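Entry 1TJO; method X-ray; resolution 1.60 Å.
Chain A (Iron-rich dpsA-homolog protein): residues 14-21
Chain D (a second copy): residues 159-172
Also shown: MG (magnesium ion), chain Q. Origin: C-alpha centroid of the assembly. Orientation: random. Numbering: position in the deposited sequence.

Chain A, residues 14-21: VEGSDALR
Chain D 159-172: LEDDAHHIEHYLED

In this contact between two copies of the iron-rich DpsA-homolog protein, an irregular segment, residues 14-21 of chain A, lies along the last turns of a helix in chain D. Chain A forms no regular helix or strand, whereas the chain D stretch is already helical at L159(D), in a helix that begins earlier in the chain, and by E171(D) has passed into loop. The two chains run in opposing senses: A19(A) lies nearest A163(D), with their CA atoms 5.8 Å apart, while L20(A) lies nearest E160(D), CA to CA 6.3 Å. Together the stretches bury 336 Å², most of it through L20(A), E167(D) and A19(A).

L20(A) (phi/psi -90/3) covers the largest area. Its CA-to-CB bond points toward the helix, and the m, t rotamer (chi1 -58°, chi2 -174°) carries CD2 to 3.5 Å from the backbone O of E160(D), 3.6 Å from CB of E160(D) and 4.1 Å from CB of A163(D). The leucine thus packs against the backbone and CB atoms of one helical turn. E160(D) itself is m, t at chi1 and chi2, and its carboxylate is hydrogen-bonded elsewhere in the structure.

A19(A), at -56/-45, also points toward the helix. Its CB sits 3.6 Å from O of A163(D) and 4.4 Å from CB of A163(D).

E167(D), one turn further along, accepts both direct hydrogen bonds between the stretches. Its extended t, t side chain (chi3 85°) brings the carboxylate to a backbone amide and a serine hydroxyl of chain A: N of A19(A) donates to OE2 of E167(D) at 3.2 Å, nearly straight at 166°, and OG of S17(A) donates to OE1 of E167(D) at 3.3 Å. The t rotamer of S17(A) (chi1 176°) lets the same OG accept from N of L20(A) at 3.0 Å, closing a local turn in which N of R21(A) also donates to O of D18(A) at 3.2 Å. Water 2 joins N of D18(A), 3.3 Å away, to OE2 of E167(D), 3.2 Å away.

Before this turn, G16(A) has a positive phi (70/-166), and the p rotamer of E15(A) directs OE2 to 4.4 Å from OE2 of E171(D). These like charges lie beside a magnesium ion bound by NE2 of H168(D) at 2.4 Å. Metal-bound water 1 donates to OE2 of E15(A) at 3.2 Å, and metal-bound water 3 to OE2 of E171(D) at 2.8 Å, so each carboxylate meets the ion through water.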

# COMPACT_ATOMS: atom_id res chain seq x y z
N VAL A 14 -37.31 9.74 -21.93
CA VAL A 14 -36.33 10.57 -21.27
C VAL A 14 -37.01 11.66 -20.45
O VAL A 14 -37.79 12.46 -20.97
CB VAL A 14 -35.39 11.24 -22.28
CG1 VAL A 14 -34.35 12.15 -21.58
CG2 VAL A 14 -34.65 10.18 -23.09
N GLU A 15 -36.71 11.71 -19.16
CA GLU A 15 -37.43 12.62 -18.28
C GLU A 15 -36.65 13.84 -17.84
O GLU A 15 -37.22 14.78 -17.27
CB GLU A 15 -38.02 11.89 -17.08
CG GLU A 15 -37.11 11.04 -16.26
CD GLU A 15 -37.75 10.58 -14.95
OE1 GLU A 15 -39.00 10.68 -14.81
OE2 GLU A 15 -36.99 10.12 -14.07
N GLY A 16 -35.37 13.88 -18.17
CA GLY A 16 -34.49 14.90 -17.64
C GLY A 16 -34.25 14.69 -16.17
O GLY A 16 -34.51 13.59 -15.64
N SER A 17 -33.69 15.71 -15.51
CA SER A 17 -33.42 15.65 -14.09
C SER A 17 -33.69 17.01 -13.46
O SER A 17 -33.12 18.01 -13.91
CB SER A 17 -31.92 15.35 -13.89
OG SER A 17 -31.54 15.38 -12.54
N ASP A 18 -34.45 17.05 -12.38
CA ASP A 18 -34.56 18.31 -11.63
C ASP A 18 -33.37 18.55 -10.70
O ASP A 18 -32.97 19.69 -10.50
CB ASP A 18 -35.88 18.40 -10.88
CG ASP A 18 -37.08 18.49 -11.81
OD1 ASP A 18 -37.05 19.27 -12.79
OD2 ASP A 18 -38.10 17.80 -11.63
N ALA A 19 -32.79 17.50 -10.13
CA ALA A 19 -31.54 17.66 -9.36
C ALA A 19 -30.46 18.31 -10.19
O ALA A 19 -29.72 19.16 -9.68
CB ALA A 19 -31.01 16.33 -8.83
N LEU A 20 -30.32 17.85 -11.43
CA LEU A 20 -29.29 18.37 -12.32
C LEU A 20 -29.76 19.56 -13.14
O LEU A 20 -28.99 20.06 -13.94
CB LEU A 20 -28.77 17.27 -13.26
CG LEU A 20 -28.18 16.04 -12.58
CD1 LEU A 20 -27.57 15.11 -13.59
CD2 LEU A 20 -27.14 16.44 -11.54
N ARG A 21 -30.99 20.04 -12.93
CA ARG A 21 -31.50 21.19 -13.64
C ARG A 21 -31.32 21.04 -15.16
O ARG A 21 -30.85 21.95 -15.84
CB ARG A 21 -30.80 22.45 -13.14
CG ARG A 21 -30.97 22.73 -11.67
CD ARG A 21 -32.31 23.33 -11.29
NE ARG A 21 -32.53 23.36 -9.83
CZ ARG A 21 -32.13 24.32 -9.02
NH1 ARG A 21 -31.50 25.39 -9.50
NH2 ARG A 21 -32.37 24.22 -7.73
N LEU D 159 -19.98 17.32 -8.30
CA LEU D 159 -21.20 17.93 -7.74
C LEU D 159 -22.44 17.27 -8.35
O LEU D 159 -23.39 16.94 -7.61
CB LEU D 159 -21.18 19.44 -7.92
CG LEU D 159 -20.19 20.16 -6.98
CD1 LEU D 159 -18.84 19.63 -6.94
CD2 LEU D 159 -20.10 21.62 -7.28
N GLU D 160 -22.46 17.08 -9.68
CA GLU D 160 -23.62 16.47 -10.34
C GLU D 160 -23.76 15.04 -9.84
O GLU D 160 -24.87 14.57 -9.66
CB GLU D 160 -23.53 16.51 -11.88
CG GLU D 160 -23.53 17.94 -12.43
CD GLU D 160 -23.96 18.03 -13.88
OE1 GLU D 160 -24.43 17.01 -14.43
OE2 GLU D 160 -23.88 19.13 -14.50
N ASP D 161 -22.65 14.33 -9.63
CA ASP D 161 -22.77 12.98 -9.13
C ASP D 161 -23.43 12.91 -7.78
O ASP D 161 -24.31 12.06 -7.55
CB ASP D 161 -21.41 12.26 -9.12
CG ASP D 161 -21.57 10.77 -8.96
OD1 ASP D 161 -20.78 10.19 -8.19
OD2 ASP D 161 -22.47 10.13 -9.55
N ASP D 162 -23.07 13.82 -6.88
CA ASP D 162 -23.68 13.80 -5.55
C ASP D 162 -25.14 14.22 -5.62
O ASP D 162 -25.99 13.66 -4.90
CB ASP D 162 -22.89 14.66 -4.59
CG ASP D 162 -21.55 14.03 -4.25
OD1 ASP D 162 -21.44 12.80 -4.41
OD2 ASP D 162 -20.56 14.65 -3.84
N ALA D 163 -25.43 15.21 -6.44
CA ALA D 163 -26.81 15.69 -6.60
C ALA D 163 -27.69 14.57 -7.14
O ALA D 163 -28.85 14.38 -6.72
CB ALA D 163 -26.84 16.89 -7.49
N HIS D 164 -27.14 13.83 -8.09
CA HIS D 164 -27.85 12.72 -8.68
C HIS D 164 -28.08 11.62 -7.62
O HIS D 164 -29.14 11.02 -7.60
CB HIS D 164 -27.02 12.15 -9.83
CG HIS D 164 -27.51 10.82 -10.28
ND1 HIS D 164 -26.84 9.65 -10.02
CD2 HIS D 164 -28.65 10.48 -10.92
CE1 HIS D 164 -27.54 8.64 -10.51
NE2 HIS D 164 -28.63 9.11 -11.08
N HIS D 165 -27.11 11.36 -6.75
CA HIS D 165 -27.32 10.42 -5.66
C HIS D 165 -28.49 10.83 -4.78
O HIS D 165 -29.33 10.01 -4.40
CB HIS D 165 -26.09 10.34 -4.78
CG HIS D 165 -25.05 9.42 -5.28
ND1 HIS D 165 -24.32 9.67 -6.40
CD2 HIS D 165 -24.57 8.27 -4.75
CE1 HIS D 165 -23.44 8.69 -6.57
NE2 HIS D 165 -23.58 7.83 -5.58
N ILE D 166 -28.55 12.12 -4.45
CA ILE D 166 -29.65 12.60 -3.61
C ILE D 166 -30.98 12.35 -4.28
O ILE D 166 -31.90 11.84 -3.64
CB ILE D 166 -29.46 14.04 -3.25
CG1 ILE D 166 -28.38 14.17 -2.22
CG2 ILE D 166 -30.74 14.61 -2.65
CD1 ILE D 166 -27.94 15.56 -2.00
N GLU D 167 -31.05 12.66 -5.56
CA GLU D 167 -32.24 12.41 -6.35
C GLU D 167 -32.68 10.95 -6.22
O GLU D 167 -33.89 10.63 -6.04
CB GLU D 167 -32.01 12.80 -7.79
CG GLU D 167 -33.24 12.60 -8.65
CD GLU D 167 -33.15 13.30 -9.98
OE1 GLU D 167 -32.56 12.72 -10.89
OE2 GLU D 167 -33.71 14.42 -10.11
N HIS D 168 -31.73 10.04 -6.33
CA HIS D 168 -32.06 8.62 -6.21
C HIS D 168 -32.50 8.22 -4.85
O HIS D 168 -33.41 7.42 -4.71
CB HIS D 168 -30.91 7.74 -6.70
CG HIS D 168 -30.96 7.55 -8.18
ND1 HIS D 168 -30.42 6.44 -8.82
CD2 HIS D 168 -31.55 8.30 -9.15
CE1 HIS D 168 -30.66 6.53 -10.12
NE2 HIS D 168 -31.36 7.64 -10.35
N TYR D 169 -31.88 8.78 -3.81
CA TYR D 169 -32.33 8.48 -2.46
C TYR D 169 -33.81 8.85 -2.21
O TYR D 169 -34.49 8.17 -1.47
CB TYR D 169 -31.49 9.24 -1.46
CG TYR D 169 -30.21 8.58 -1.01
CD1 TYR D 169 -30.20 7.30 -0.49
CD2 TYR D 169 -29.01 9.25 -1.14
CE1 TYR D 169 -28.97 6.70 -0.07
CE2 TYR D 169 -27.81 8.67 -0.72
CZ TYR D 169 -27.82 7.42 -0.18
OH TYR D 169 -26.63 6.86 0.26
N LEU D 170 -34.28 9.89 -2.89
CA LEU D 170 -35.64 10.41 -2.70
C LEU D 170 -36.65 9.78 -3.61
O LEU D 170 -37.84 10.06 -3.49
CB LEU D 170 -35.60 11.94 -2.86
CG LEU D 170 -34.83 12.72 -1.82
CD1 LEU D 170 -34.61 14.14 -2.31
CD2 LEU D 170 -35.50 12.64 -0.46
N GLU D 171 -36.22 8.93 -4.56
CA GLU D 171 -37.12 8.31 -5.54
C GLU D 171 -38.09 7.34 -4.89
O GLU D 171 -37.83 6.81 -3.83
CB GLU D 171 -36.36 7.60 -6.64
CG GLU D 171 -35.97 8.50 -7.79
CD GLU D 171 -37.10 8.85 -8.74
OE1 GLU D 171 -38.25 8.49 -8.47
OE2 GLU D 171 -36.82 9.53 -9.74
N ASP D 172 -39.22 7.14 -5.56
CA ASP D 172 -40.31 6.36 -5.01
C ASP D 172 -40.20 4.87 -5.29
O ASP D 172 -41.12 4.24 -5.83
CB ASP D 172 -41.66 6.92 -5.50
CG ASP D 172 -41.87 6.76 -6.99
OD1 ASP D 172 -40.90 6.69 -7.78
OD2 ASP D 172 -43.02 6.69 -7.50
MG MG Q . -33.13 7.92 -12.00
O HOH W 1 -34.69 7.98 -13.48
O HOH W 2 -36.36 14.46 -11.82
O HOH W 3 -34.24 9.31 -10.89
O HOH W 4 -31.87 9.52 -12.55